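Local coordinates for putative exported protein (Bacteroides fragilis, PDB 4RAA) that is of unknown function but folds as a six-bladed beta-propeller and is probably exported from the cytoplasm, perhaps as a lipoprotein, at residues A[10-15]-A[219-224]; A[39-44]-A[58-63]; A[177-182]-A[242-247]; A[200-205]-A[226-231]; A[265-270]-A[278-283]. All blocks are in the same frame, centred on the assembly; numbering follows the deposited sequence.

Interaction 1: residues A[10-15]-A[219-224]; sequences IISFKE and SFSFEG
Ile11 and Phe13 pair with Phe220 and Phe222 where N-terminal strand 10-13 joins strand 213-222 in parallel, as an added edge strand on one blade of the beta-propeller. The backbone ladder runs from Ile11 N to Ser219 O (2.8 Å), through a weak bond from Ser221 N to Ile11 O, to Phe13 N on Ser221 O (2.9 Å) and Glu223 N on Phe13 O. Ile11, Phe13, Phe220 and Phe222 share the face turned to the next blade, where Phe13, Phe220 and Phe222 pack on strand 265-272 and Ile11 on Thr288. There the Phe13 and Phe222 rings lie side by side with planes 13° apart, but slid so far that they barely overlap. Phe220 CD1 reaches the edge of the Phe13 ring at CE2 (3.7 Å). On the other face, Ile10 leans its CD1 toward Ser219 OG, and Ser12 OG bonds only weakly to Ser221 OG.

Beyond the strands, Glu223 reaches back across the pair. Its CB rests near Phe13 O (3.7 Å). CG, anti to the backbone N (chi1 -177°), passes Glu15 CG at 4.1 Å. OE2 makes a long salt bridge to Lys14 NZ (3.9 Å). Glu15 OE2 brings a second negative charge near OE1. That oxygen uses its anti lone pair to accept from Glu15 N, at 2.9 Å and nearly straight (172°).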
# COMPACT_ATOMS: atom_id res chain seq x y z
N ILE A 10 3.36 34.30 24.67
CA ILE A 10 2.02 34.68 24.23
C ILE A 10 2.03 35.62 23.03
O ILE A 10 3.01 36.34 22.82
CB ILE A 10 1.22 35.32 25.43
CG1 ILE A 10 -0.31 35.24 25.24
CG2 ILE A 10 1.66 36.77 25.72
CD1 ILE A 10 -0.90 33.84 25.35
N ILE A 11 0.96 35.55 22.23
CA ILE A 11 0.70 36.47 21.12
C ILE A 11 -0.69 37.02 21.45
O ILE A 11 -1.70 36.37 21.16
CB ILE A 11 0.76 35.76 19.76
CG1 ILE A 11 2.19 35.28 19.50
CG2 ILE A 11 0.31 36.69 18.62
CD1 ILE A 11 2.38 34.48 18.23
N SER A 12 -0.73 38.19 22.09
CA SER A 12 -1.98 38.81 22.53
C SER A 12 -2.56 39.64 21.42
O SER A 12 -1.86 40.50 20.89
CB SER A 12 -1.73 39.72 23.74
OG SER A 12 -1.14 38.99 24.80
N PHE A 13 -3.82 39.39 21.09
CA PHE A 13 -4.56 40.15 20.09
C PHE A 13 -5.60 41.02 20.80
O PHE A 13 -6.46 40.50 21.51
CB PHE A 13 -5.28 39.22 19.12
CG PHE A 13 -4.36 38.44 18.24
CD1 PHE A 13 -3.78 39.05 17.13
CD2 PHE A 13 -4.07 37.11 18.49
CE1 PHE A 13 -2.91 38.35 16.30
CE2 PHE A 13 -3.22 36.40 17.65
CZ PHE A 13 -2.64 37.02 16.56
N LYS A 14 -5.54 42.34 20.61
CA LYS A 14 -6.53 43.26 21.20
C LYS A 14 -7.67 43.28 20.18
O LYS A 14 -7.44 42.93 19.01
CB LYS A 14 -5.92 44.64 21.48
CG LYS A 14 -4.60 44.56 22.25
CD LYS A 14 -4.12 45.88 22.84
CE LYS A 14 -4.55 46.08 24.29
NZ LYS A 14 -6.02 46.13 24.48
N GLU A 15 -8.89 43.62 20.60
CA GLU A 15 -10.07 43.58 19.71
C GLU A 15 -9.90 44.44 18.48
O GLU A 15 -9.85 43.92 17.38
CB GLU A 15 -11.38 43.99 20.41
CG GLU A 15 -11.94 42.98 21.40
CD GLU A 15 -13.32 43.35 21.93
OE1 GLU A 15 -14.17 43.81 21.14
OE2 GLU A 15 -13.57 43.13 23.14
N SER A 219 1.51 30.56 21.52
CA SER A 219 0.22 30.50 22.23
C SER A 219 -0.52 31.83 21.99
O SER A 219 0.11 32.88 21.88
CB SER A 219 0.37 30.17 23.71
OG SER A 219 1.05 31.19 24.41
N PHE A 220 -1.84 31.76 21.89
CA PHE A 220 -2.66 32.94 21.61
C PHE A 220 -3.66 33.26 22.71
O PHE A 220 -4.06 32.41 23.50
CB PHE A 220 -3.44 32.75 20.31
CG PHE A 220 -2.61 32.23 19.18
CD1 PHE A 220 -1.71 33.08 18.52
CD2 PHE A 220 -2.72 30.90 18.75
CE1 PHE A 220 -0.93 32.62 17.47
CE2 PHE A 220 -1.94 30.43 17.69
CZ PHE A 220 -1.04 31.29 17.05
N SER A 221 -4.02 34.53 22.77
CA SER A 221 -5.06 35.05 23.64
C SER A 221 -5.69 36.20 22.84
O SER A 221 -4.97 36.93 22.14
CB SER A 221 -4.52 35.53 24.98
OG SER A 221 -3.64 36.63 24.81
N PHE A 222 -7.01 36.32 22.91
CA PHE A 222 -7.76 37.35 22.21
C PHE A 222 -8.55 38.11 23.26
O PHE A 222 -9.07 37.50 24.19
CB PHE A 222 -8.69 36.71 21.18
CG PHE A 222 -7.96 35.92 20.12
CD1 PHE A 222 -7.57 34.59 20.36
CD2 PHE A 222 -7.64 36.50 18.89
CE1 PHE A 222 -6.89 33.85 19.39
CE2 PHE A 222 -6.97 35.77 17.91
CZ PHE A 222 -6.58 34.44 18.16
N GLU A 223 -8.61 39.43 23.14
CA GLU A 223 -9.33 40.27 24.10
C GLU A 223 -10.83 39.96 24.01
O GLU A 223 -11.38 39.83 22.90
CB GLU A 223 -9.05 41.77 23.85
CG GLU A 223 -9.70 42.74 24.85
CD GLU A 223 -9.58 44.22 24.49
OE1 GLU A 223 -9.47 44.57 23.29
OE2 GLU A 223 -9.62 45.05 25.42
N GLY A 224 -11.47 39.81 25.17
CA GLY A 224 -12.92 39.57 25.27
C GLY A 224 -13.46 38.25 24.75
O GLY A 224 -14.66 38.14 24.53

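Interaction 2: residues A[39-44]-A[58-63]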
# COMPACT_ATOMS: atom_id res chain seq x y z
N LEU A 39 -11.37 23.99 -14.77
CA LEU A 39 -12.37 24.83 -14.07
C LEU A 39 -12.20 24.60 -12.56
O LEU A 39 -12.07 23.46 -12.13
CB LEU A 39 -13.79 24.51 -14.53
CG LEU A 39 -14.10 24.92 -15.98
CD1 LEU A 39 -15.32 24.20 -16.53
CD2 LEU A 39 -14.28 26.43 -16.12
N VAL A 40 -12.18 25.68 -11.79
CA VAL A 40 -11.97 25.64 -10.34
C VAL A 40 -13.12 26.33 -9.61
O VAL A 40 -13.40 27.48 -9.90
CB VAL A 40 -10.65 26.38 -9.96
CG1 VAL A 40 -10.44 26.41 -8.45
CG2 VAL A 40 -9.45 25.73 -10.65
N LYS A 41 -13.74 25.63 -8.66
CA LYS A 41 -14.82 26.18 -7.80
C LYS A 41 -14.24 26.79 -6.52
O LYS A 41 -14.63 27.87 -6.12
CB LYS A 41 -15.84 25.09 -7.43
CG LYS A 41 -16.84 25.47 -6.33
CD LYS A 41 -17.98 24.48 -6.19
CE LYS A 41 -18.82 24.82 -4.97
NZ LYS A 41 -20.09 24.04 -4.93
N ASN A 42 -13.34 26.06 -5.89
CA ASN A 42 -12.74 26.41 -4.61
C ASN A 42 -11.23 26.20 -4.67
O ASN A 42 -10.78 25.29 -5.36
CB ASN A 42 -13.43 25.49 -3.59
CG ASN A 42 -12.91 25.63 -2.18
OD1 ASN A 42 -11.93 24.99 -1.80
ND2 ASN A 42 -13.62 26.41 -1.36
N VAL A 43 -10.44 27.05 -4.01
CA VAL A 43 -8.98 26.85 -3.91
C VAL A 43 -8.78 26.49 -2.44
O VAL A 43 -8.49 27.35 -1.61
CB VAL A 43 -8.13 28.06 -4.37
CG1 VAL A 43 -6.63 27.81 -4.17
CG2 VAL A 43 -8.39 28.36 -5.84
N GLY A 44 -9.00 25.21 -2.15
CA GLY A 44 -8.92 24.67 -0.79
C GLY A 44 -7.54 24.68 -0.18
O GLY A 44 -7.37 25.16 0.94
N SER A 58 -11.09 21.32 -3.27
CA SER A 58 -11.80 20.41 -2.33
C SER A 58 -13.35 20.42 -2.42
O SER A 58 -14.00 19.58 -1.80
CB SER A 58 -11.33 20.63 -0.88
OG SER A 58 -11.33 22.01 -0.54
N ALA A 59 -13.91 21.37 -3.18
CA ALA A 59 -15.34 21.41 -3.45
C ALA A 59 -15.70 20.33 -4.49
O ALA A 59 -16.62 19.56 -4.27
CB ALA A 59 -15.74 22.79 -3.94
N ASN A 60 -14.97 20.31 -5.62
CA ASN A 60 -15.14 19.30 -6.70
C ASN A 60 -14.14 18.13 -6.65
O ASN A 60 -14.26 17.19 -7.44
CB ASN A 60 -15.03 19.97 -8.08
CG ASN A 60 -16.14 20.98 -8.35
OD1 ASN A 60 -17.25 20.89 -7.82
ND2 ASN A 60 -15.84 21.95 -9.21
N SER A 61 -13.17 18.19 -5.73
CA SER A 61 -12.13 17.17 -5.53
C SER A 61 -11.22 16.88 -6.73
O SER A 61 -10.97 15.73 -7.04
CB SER A 61 -12.72 15.86 -4.99
OG SER A 61 -11.69 14.93 -4.70
N ASN A 62 -10.74 17.94 -7.38
CA ASN A 62 -9.80 17.87 -8.50
C ASN A 62 -8.47 18.44 -8.03
O ASN A 62 -8.46 19.48 -7.37
CB ASN A 62 -10.31 18.70 -9.69
CG ASN A 62 -11.61 18.16 -10.26
OD1 ASN A 62 -11.70 16.99 -10.60
ND2 ASN A 62 -12.60 19.02 -10.39
N LEU A 63 -7.36 17.78 -8.35
CA LEU A 63 -6.03 18.25 -7.99
C LEU A 63 -5.41 18.77 -9.27
O LEU A 63 -5.23 18.00 -10.21
CB LEU A 63 -5.20 17.11 -7.39
CG LEU A 63 -3.77 17.40 -6.92
CD1 LEU A 63 -3.76 18.49 -5.86
CD2 LEU A 63 -3.11 16.14 -6.37
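The methyl group of Ala59 is wedged against two successive side chains, Lys41 and Asn42, although neither segment forms a strand at the point of contact. Lys41 is fully extended, its CG anti to the backbone N (chi1 168°), and its CB-to-CE chain runs over the methyl, with CD 3.6 Å from Ala59 CB. Asn42 CB touches the same methyl carbon, also at 3.6 Å. Asn60 crosses the lysine at about a right angle and places ND2 3.6 Å from Lys41 CB. At the tip of Asn42, OD1 accepts a weak hydrogen bond from Ser58 OG (3.3 Å), and that hydroxyl oxygen also lies against Gly44 CA.

The contact closes the open end of the hairpin of strands 45-49 and 52-57 in a propeller blade; Ser61 and Asn62 then form a G1 beta bulge opposite Asp57. The Asp57 carboxylate accepts from Lys41 N and Asn42 N and, weakly, from Ala59 N and Asn60 ND2, so it ties both segments together. Direct contact is thus mainly aliphatic, with one weak polar link, while the stronger polar joining runs through a shared carboxylate whose negative charge is probably eased by these N-H groups.

Interaction 3: residues A[177-182]-A[242-247]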
# COMPACT_ATOMS: atom_id res chain seq x y z
N PHE A 177 -12.10 15.98 24.92
CA PHE A 177 -13.43 16.05 24.32
C PHE A 177 -13.43 15.20 23.06
O PHE A 177 -12.69 15.50 22.12
CB PHE A 177 -13.83 17.49 23.98
CG PHE A 177 -15.18 17.59 23.34
CD1 PHE A 177 -16.33 17.39 24.11
CD2 PHE A 177 -15.31 17.83 21.98
CE1 PHE A 177 -17.59 17.45 23.53
CE2 PHE A 177 -16.57 17.90 21.39
CZ PHE A 177 -17.71 17.71 22.17
N LYS A 178 -14.25 14.14 23.06
CA LYS A 178 -14.37 13.22 21.93
C LYS A 178 -15.76 13.33 21.31
O LYS A 178 -16.76 13.29 22.03
CB LYS A 178 -14.10 11.77 22.34
CG LYS A 178 -12.67 11.53 22.83
CD LYS A 178 -12.33 10.04 22.91
CE LYS A 178 -13.16 9.28 23.94
NZ LYS A 178 -12.80 7.83 23.96
N SER A 179 -15.80 13.46 19.98
CA SER A 179 -17.05 13.58 19.23
C SER A 179 -16.87 13.26 17.76
O SER A 179 -15.75 13.29 17.23
CB SER A 179 -17.60 15.01 19.36
OG SER A 179 -18.80 15.20 18.61
N GLY A 180 -18.00 12.94 17.12
CA GLY A 180 -18.06 12.72 15.68
C GLY A 180 -18.04 14.02 14.91
O GLY A 180 -17.66 14.03 13.74
N TYR A 181 -18.42 15.12 15.59
CA TYR A 181 -18.48 16.46 15.01
C TYR A 181 -17.20 17.25 15.32
O TYR A 181 -16.86 17.43 16.49
CB TYR A 181 -19.73 17.18 15.54
CG TYR A 181 -21.02 16.44 15.25
CD1 TYR A 181 -21.68 16.60 14.02
CD2 TYR A 181 -21.59 15.55 16.18
CE1 TYR A 181 -22.86 15.91 13.72
CE2 TYR A 181 -22.78 14.87 15.90
CZ TYR A 181 -23.41 15.05 14.67
OH TYR A 181 -24.57 14.38 14.36
N THR A 182 -16.51 17.70 14.26
CA THR A 182 -15.27 18.51 14.32
C THR A 182 -15.60 19.95 13.97
O THR A 182 -16.42 20.18 13.09
CB THR A 182 -14.25 18.05 13.27
OG1 THR A 182 -14.12 16.63 13.33
CG2 THR A 182 -12.87 18.73 13.47
N SER A 242 -24.18 14.70 20.17
CA SER A 242 -24.88 15.72 19.36
C SER A 242 -23.97 16.82 18.82
O SER A 242 -22.89 17.06 19.37
CB SER A 242 -25.99 16.37 20.18
OG SER A 242 -26.88 15.39 20.65
N ASN A 243 -24.45 17.51 17.78
CA ASN A 243 -23.69 18.59 17.15
C ASN A 243 -23.80 19.91 17.93
O ASN A 243 -24.79 20.63 17.85
CB ASN A 243 -24.11 18.80 15.68
CG ASN A 243 -23.12 19.67 14.89
OD1 ASN A 243 -22.08 20.12 15.39
ND2 ASN A 243 -23.45 19.90 13.62
N TYR A 244 -22.77 20.17 18.72
CA TYR A 244 -22.56 21.42 19.48
C TYR A 244 -22.33 22.69 18.65
O TYR A 244 -22.49 23.79 19.19
CB TYR A 244 -21.33 21.28 20.40
CG TYR A 244 -20.03 20.95 19.67
CD1 TYR A 244 -19.21 21.96 19.14
CD2 TYR A 244 -19.63 19.61 19.48
CE1 TYR A 244 -18.03 21.65 18.45
CE2 TYR A 244 -18.46 19.29 18.80
CZ TYR A 244 -17.66 20.31 18.30
OH TYR A 244 -16.50 19.98 17.63
N LEU A 245 -21.91 22.54 17.39
CA LEU A 245 -21.58 23.67 16.50
C LEU A 245 -22.60 24.82 16.47
O LEU A 245 -22.19 25.98 16.36
CB LEU A 245 -21.34 23.17 15.06
CG LEU A 245 -20.90 24.17 13.98
CD1 LEU A 245 -19.57 24.84 14.36
CD2 LEU A 245 -20.79 23.47 12.64
N TYR A 246 -23.89 24.51 16.57
CA TYR A 246 -24.94 25.55 16.59
C TYR A 246 -24.85 26.35 17.87
O TYR A 246 -24.82 27.57 17.80
CB TYR A 246 -26.38 25.01 16.42
CG TYR A 246 -27.45 26.12 16.55
CD1 TYR A 246 -27.67 27.05 15.52
CD2 TYR A 246 -28.22 26.24 17.72
CE1 TYR A 246 -28.63 28.06 15.65
CE2 TYR A 246 -29.18 27.25 17.86
CZ TYR A 246 -29.38 28.15 16.82
OH TYR A 246 -30.33 29.13 16.95
N ASP A 247 -24.84 25.65 19.01
CA ASP A 247 -24.73 26.31 20.32
C ASP A 247 -23.42 27.08 20.48
O ASP A 247 -23.41 28.15 21.11
CB ASP A 247 -24.89 25.31 21.48
CG ASP A 247 -26.34 24.88 21.70
OD1 ASP A 247 -27.29 25.56 21.26
OD2 ASP A 247 -26.52 23.86 22.39
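Aromatic packing backed by one hydrogen bond joins Phe177 and Tyr181, in the loop between strands 168-174 and 189-192, to Asn243 and Tyr244 at the entrance to helix 245-250. Tyr244 meets the Phe177 ring and, at its hydroxyl end, the backbone of Tyr181. The Phe177 ring turns its edge toward the Tyr244 face in an offset edge-to-face pair, centroids 5.4 Å apart and planes at 80°, with CE2 of Phe177 at 3.5 Å from CE2 of Tyr244. CG of Tyr244, set between its backbone N and carbonyl carbon (chi1 58°), starts the ring toward the 177-182 loop. At the end of the ring, the hydroxyl donates to Tyr181 O (2.8 Å), approaching from well above the carbonyl plane.

Both segments belong to connections between successive sheets of the beta-propeller, and the site is extended by helix 230-237, whose Asn234 and Ser237 touch Phe177. Before Tyr181 the loop is shaped by an ST turn, in which Ser179 OG accepts from Tyr181 N (3.0 Å); the same hydroxyl is also bonded to Gly240 O.

Asn243 covers one face of the Tyr181 ring: its CB sits over the ring centre, 3.7 Å from the centroid, as a CH-pi contact. Its amide lies almost flat on the ring, the planes only 7° apart. The same amide caps the coming helix, OD1 accepting from Leu245 N at 3.1 Å.

Interaction 4: residues A[200-205]-A[226-231]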
# COMPACT_ATOMS: atom_id res chain seq x y z
N THR A 200 -5.10 22.20 17.58
CA THR A 200 -6.46 21.69 17.79
C THR A 200 -7.47 22.81 17.99
O THR A 200 -7.08 23.93 18.34
CB THR A 200 -6.51 20.75 19.00
OG1 THR A 200 -6.20 21.47 20.19
CG2 THR A 200 -5.52 19.60 18.84
N PRO A 201 -8.78 22.52 17.79
CA PRO A 201 -9.75 23.61 17.93
C PRO A 201 -10.00 24.16 19.33
O PRO A 201 -10.52 25.28 19.40
CB PRO A 201 -11.06 23.02 17.36
CG PRO A 201 -10.71 21.67 16.83
CD PRO A 201 -9.45 21.24 17.50
N PHE A 202 -9.62 23.44 20.39
CA PHE A 202 -9.90 23.85 21.79
C PHE A 202 -8.64 24.03 22.64
O PHE A 202 -8.65 23.77 23.85
CB PHE A 202 -10.87 22.86 22.45
CG PHE A 202 -12.02 22.45 21.56
CD1 PHE A 202 -12.88 23.41 21.05
CD2 PHE A 202 -12.22 21.12 21.21
CE1 PHE A 202 -13.93 23.05 20.20
CE2 PHE A 202 -13.27 20.75 20.37
CZ PHE A 202 -14.13 21.72 19.87
N ASP A 203 -7.59 24.54 22.00
CA ASP A 203 -6.30 24.79 22.65
C ASP A 203 -5.54 25.81 21.80
O ASP A 203 -4.95 25.45 20.77
CB ASP A 203 -5.52 23.46 22.80
CG ASP A 203 -4.14 23.63 23.43
OD1 ASP A 203 -3.77 24.72 23.90
OD2 ASP A 203 -3.40 22.62 23.45
N LEU A 204 -5.53 27.07 22.24
CA LEU A 204 -4.86 28.17 21.52
C LEU A 204 -3.35 28.07 21.68
O LEU A 204 -2.72 28.92 22.31
CB LEU A 204 -5.38 29.53 22.00
CG LEU A 204 -6.84 29.82 21.68
CD1 LEU A 204 -7.29 31.08 22.41
CD2 LEU A 204 -7.08 29.93 20.18
N THR A 205 -2.79 27.02 21.08
CA THR A 205 -1.37 26.71 21.14
C THR A 205 -0.98 25.97 19.87
O THR A 205 -1.71 25.09 19.42
CB THR A 205 -1.02 25.83 22.37
OG1 THR A 205 -1.52 26.43 23.57
CG2 THR A 205 0.50 25.63 22.50
N ASP A 226 -12.32 33.65 24.16
CA ASP A 226 -11.42 32.53 24.38
C ASP A 226 -12.00 31.30 23.69
O ASP A 226 -13.09 31.36 23.11
CB ASP A 226 -11.29 32.30 25.90
CG ASP A 226 -10.05 31.51 26.31
OD1 ASP A 226 -9.19 31.19 25.47
OD2 ASP A 226 -9.92 31.21 27.51
N ILE A 227 -11.23 30.21 23.68
CA ILE A 227 -11.74 28.90 23.25
C ILE A 227 -12.80 28.41 24.25
O ILE A 227 -12.76 28.79 25.43
CB ILE A 227 -10.65 27.80 23.19
CG1 ILE A 227 -9.69 27.90 24.41
CG2 ILE A 227 -9.89 27.90 21.88
CD1 ILE A 227 -9.01 26.63 24.84
N PRO A 228 -13.74 27.54 23.80
CA PRO A 228 -14.74 26.98 24.72
C PRO A 228 -14.13 26.08 25.79
O PRO A 228 -13.13 25.42 25.52
CB PRO A 228 -15.62 26.13 23.80
CG PRO A 228 -15.36 26.67 22.45
CD PRO A 228 -13.92 27.02 22.44
N SER A 229 -14.74 26.06 26.99
CA SER A 229 -14.28 25.18 28.07
C SER A 229 -14.68 23.73 27.76
O SER A 229 -15.51 23.49 26.88
CB SER A 229 -14.88 25.59 29.43
OG SER A 229 -16.29 25.44 29.45
N LEU A 230 -14.12 22.78 28.49
CA LEU A 230 -14.48 21.37 28.31
C LEU A 230 -15.94 21.12 28.74
O LEU A 230 -16.64 20.35 28.08
CB LEU A 230 -13.53 20.46 29.10
CG LEU A 230 -13.68 18.94 28.96
CD1 LEU A 230 -13.60 18.51 27.51
CD2 LEU A 230 -12.62 18.23 29.79
N ASP A 231 -16.38 21.78 29.81
CA ASP A 231 -17.76 21.68 30.31
C ASP A 231 -18.80 22.22 29.34
O ASP A 231 -19.87 21.61 29.18
CB ASP A 231 -17.92 22.38 31.68
CG ASP A 231 -17.15 21.69 32.79
OD1 ASP A 231 -16.43 20.71 32.52
OD2 ASP A 231 -17.28 22.11 33.96
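Ile227 fits against Phe202 and Leu204 where a tight turn of one propeller blade meets the segment leading into helix 230-237. The type I turn from Thr200 to Asp203 connects strands 195-200 and 203-210, and Leu204 is the centre of an inverse gamma turn that overlaps its end at Asp203.

Apolar contacts carry the junction. Ile227 and Leu204 slide past each other in opposite directions, with CG2 of Ile227 3.6 Å from CG of Leu204. Pro228 crosses the Phe202 side chain at about a right angle and sets CD at the edge of the ring, 4.0 Å from CD1. Pro201 CB covers one face of that ring, lying over its centre. Leu233 of the helix touches both Phe202 and Pro228.

The other branch of Ile227 meets a polar group instead: it starts with CG1 between the backbone N and the carbonyl carbon (chi1 42°), and its terminal CD1 points at the carbonyl of Phe202.

No polar bond joins the two segments directly; each uses partners of its own. Thr205 OG1 donates to Asp203 OD1 (2.8 Å), while Asp203 OD2 bonds to Tyr207 OH. Ser229 OG, at the N-cap, accepts from Phe232 N and caps the helix that follows Pro228. Asp226 OD1 takes a weak bond from Ile227 N (2.9 Å), and the same oxygen touches Leu204 CD1 at 3.6 Å.

Interaction 5: residues A[265-270]-A[278-283]; sequences DLFVCY and IGLYDK
Strands 265-272 and 275-282 form an antiparallel hairpin, with Leu266 opposite Tyr281 and Val268 opposite Gly279 as hydrogen-bonded pairs, and Phe267 opposite Leu280 as a non-hydrogen-bonded pair. Leu266 N donates to Tyr281 O (3.1 Å) and Tyr281 N returns to Leu266 O. Two further bonds join Val268 N to Gly279 O (2.8 Å) and Gly279 N to Val268 O, the latter nearly straight (172°).

Phe267, Cys269, Ile278 and Leu280 share one face. Leu280 CD2 stands over the centre of the Phe267 ring, 3.6 Å from the centroid and almost on the ring normal, a CH-pi contact that spreads one methyl over all six ring carbons. Ile278 CG1 is anti to the backbone N (chi1 -178°), and from it CD1 extends to Phe267 CD2 (3.7 Å) and also to Cys269 SG (3.9 Å). Phe296 of helix 293-299 covers Ile278 and Leu280, and the Phe267 ring stacks with His317.

On the other face, Leu266 CB lies at the edge of the Tyr281 ring. This face of the middle strands of a propeller blade turns toward strand 213-222, where Phe220 packs on Leu266 and Phe222 on Val268.

At the end of the pair, Lys283 runs extended past Asp265, CE 3.9 Å from Asp265 O, to where NZ bonds to Thr262 O and forms a salt bridge with Glu261 OE2. Buried Asp265 is bonded to Thr262, His317 and Ile360 N. The hairpin is therefore zipped by backbone bonds and largely apolar on both faces along its middle, while its buried carboxylate is satisfied by several polar partners.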
# COMPACT_ATOMS: atom_id res chain seq x y z
N ASP A 265 5.80 36.35 9.07
CA ASP A 265 4.51 36.63 9.71
C ASP A 265 3.67 35.40 10.07
O ASP A 265 4.06 34.26 9.79
CB ASP A 265 3.71 37.61 8.83
CG ASP A 265 3.27 37.02 7.49
OD1 ASP A 265 3.22 35.78 7.34
OD2 ASP A 265 2.94 37.82 6.59
N LEU A 266 2.52 35.65 10.68
CA LEU A 266 1.59 34.61 11.11
C LEU A 266 0.17 35.20 11.14
O LEU A 266 -0.09 36.13 11.90
CB LEU A 266 2.05 34.10 12.48
CG LEU A 266 1.36 32.94 13.22
CD1 LEU A 266 2.31 32.40 14.28
CD2 LEU A 266 0.03 33.35 13.84
N PHE A 267 -0.71 34.67 10.30
CA PHE A 267 -2.11 35.11 10.16
C PHE A 267 -3.01 34.12 10.88
O PHE A 267 -2.81 32.90 10.75
CB PHE A 267 -2.54 35.17 8.69
CG PHE A 267 -2.04 36.36 7.92
CD1 PHE A 267 -0.86 37.05 8.24
CD2 PHE A 267 -2.72 36.73 6.76
CE1 PHE A 267 -0.44 38.13 7.47
CE2 PHE A 267 -2.29 37.80 5.98
CZ PHE A 267 -1.15 38.50 6.33
N VAL A 268 -4.01 34.64 11.60
CA VAL A 268 -4.96 33.83 12.36
C VAL A 268 -6.39 34.25 12.01
O VAL A 268 -6.85 35.28 12.47
CB VAL A 268 -4.74 33.97 13.89
CG1 VAL A 268 -5.51 32.88 14.64
CG2 VAL A 268 -3.26 33.90 14.25
N CYS A 269 -7.07 33.47 11.16
CA CYS A 269 -8.48 33.73 10.88
C CYS A 269 -9.26 33.01 11.94
O CYS A 269 -8.85 31.92 12.36
CB CYS A 269 -8.92 33.23 9.51
SG CYS A 269 -8.06 34.07 8.18
N TYR A 270 -10.35 33.62 12.40
CA TYR A 270 -11.22 33.02 13.41
C TYR A 270 -12.65 33.58 13.37
O TYR A 270 -12.92 34.54 12.66
CB TYR A 270 -10.60 33.18 14.81
CG TYR A 270 -10.43 34.59 15.31
CD1 TYR A 270 -9.28 35.33 15.02
CD2 TYR A 270 -11.41 35.20 16.11
CE1 TYR A 270 -9.12 36.64 15.49
CE2 TYR A 270 -11.26 36.50 16.58
CZ TYR A 270 -10.11 37.22 16.28
OH TYR A 270 -9.97 38.50 16.75
N ILE A 278 -9.58 38.57 11.52
CA ILE A 278 -8.22 38.17 11.17
C ILE A 278 -7.17 38.94 11.98
O ILE A 278 -7.15 40.18 11.99
CB ILE A 278 -7.91 38.24 9.66
CG1 ILE A 278 -6.47 37.74 9.40
CG2 ILE A 278 -8.13 39.65 9.09
CD1 ILE A 278 -6.16 37.46 7.95
N GLY A 279 -6.29 38.17 12.62
CA GLY A 279 -5.20 38.67 13.44
C GLY A 279 -3.90 38.47 12.68
O GLY A 279 -3.59 37.34 12.29
N LEU A 280 -3.16 39.56 12.47
CA LEU A 280 -1.87 39.55 11.78
C LEU A 280 -0.82 39.71 12.86
O LEU A 280 -0.99 40.56 13.73
CB LEU A 280 -1.80 40.73 10.80
CG LEU A 280 -3.05 41.03 9.95
CD1 LEU A 280 -2.91 42.31 9.13
CD2 LEU A 280 -3.39 39.86 9.05
N TYR A 281 0.24 38.89 12.84
CA TYR A 281 1.37 39.01 13.77
C TYR A 281 2.66 39.19 12.96
O TYR A 281 2.95 38.37 12.10
CB TYR A 281 1.47 37.79 14.68
CG TYR A 281 2.71 37.78 15.58
CD1 TYR A 281 2.87 38.74 16.58
CD2 TYR A 281 3.71 36.82 15.43
CE1 TYR A 281 4.00 38.75 17.41
CE2 TYR A 281 4.84 36.82 16.25
CZ TYR A 281 4.97 37.78 17.23
OH TYR A 281 6.09 37.78 18.03
N ASP A 282 3.40 40.27 13.24
CA ASP A 282 4.68 40.57 12.58
C ASP A 282 5.76 40.09 13.52
O ASP A 282 6.01 40.72 14.56
CB ASP A 282 4.85 42.08 12.29
CG ASP A 282 6.18 42.42 11.58
OD1 ASP A 282 7.04 41.53 11.35
OD2 ASP A 282 6.35 43.61 11.22
N LYS A 283 6.42 39.00 13.14
CA LYS A 283 7.47 38.37 13.94
C LYS A 283 8.68 39.25 14.17
O LYS A 283 9.30 39.15 15.23
CB LYS A 283 7.94 37.07 13.33
CG LYS A 283 6.91 35.96 13.23
CD LYS A 283 7.60 34.75 12.63
CE LYS A 283 6.69 33.55 12.52
NZ LYS A 283 7.51 32.40 12.06

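Overall arrangement
All five contacts lie in the six-bladed propeller. Interactions 1 and 4 share a sheet, through neighbouring strands 213-222 and 203-210, with centres 13 Å apart. Interaction 5 belongs to the following four-stranded sheet, its centre 11 Å from that of interaction 1, and the two sheets pack face to face. Interactions 3 and 4 touch around helix 230-237. Interaction 2 lies across the chain centre, about 33 Å centre to centre from interaction 1. Along the chain, the segments of interaction 1 alternate with those of interactions 3 and 4, interaction 4 falls between the segments of interaction 3, and interaction 5 comes last. Interaction 1 thus fastens the N-terminal strand to a blade made much later, whereas interactions 2 and 5 are local.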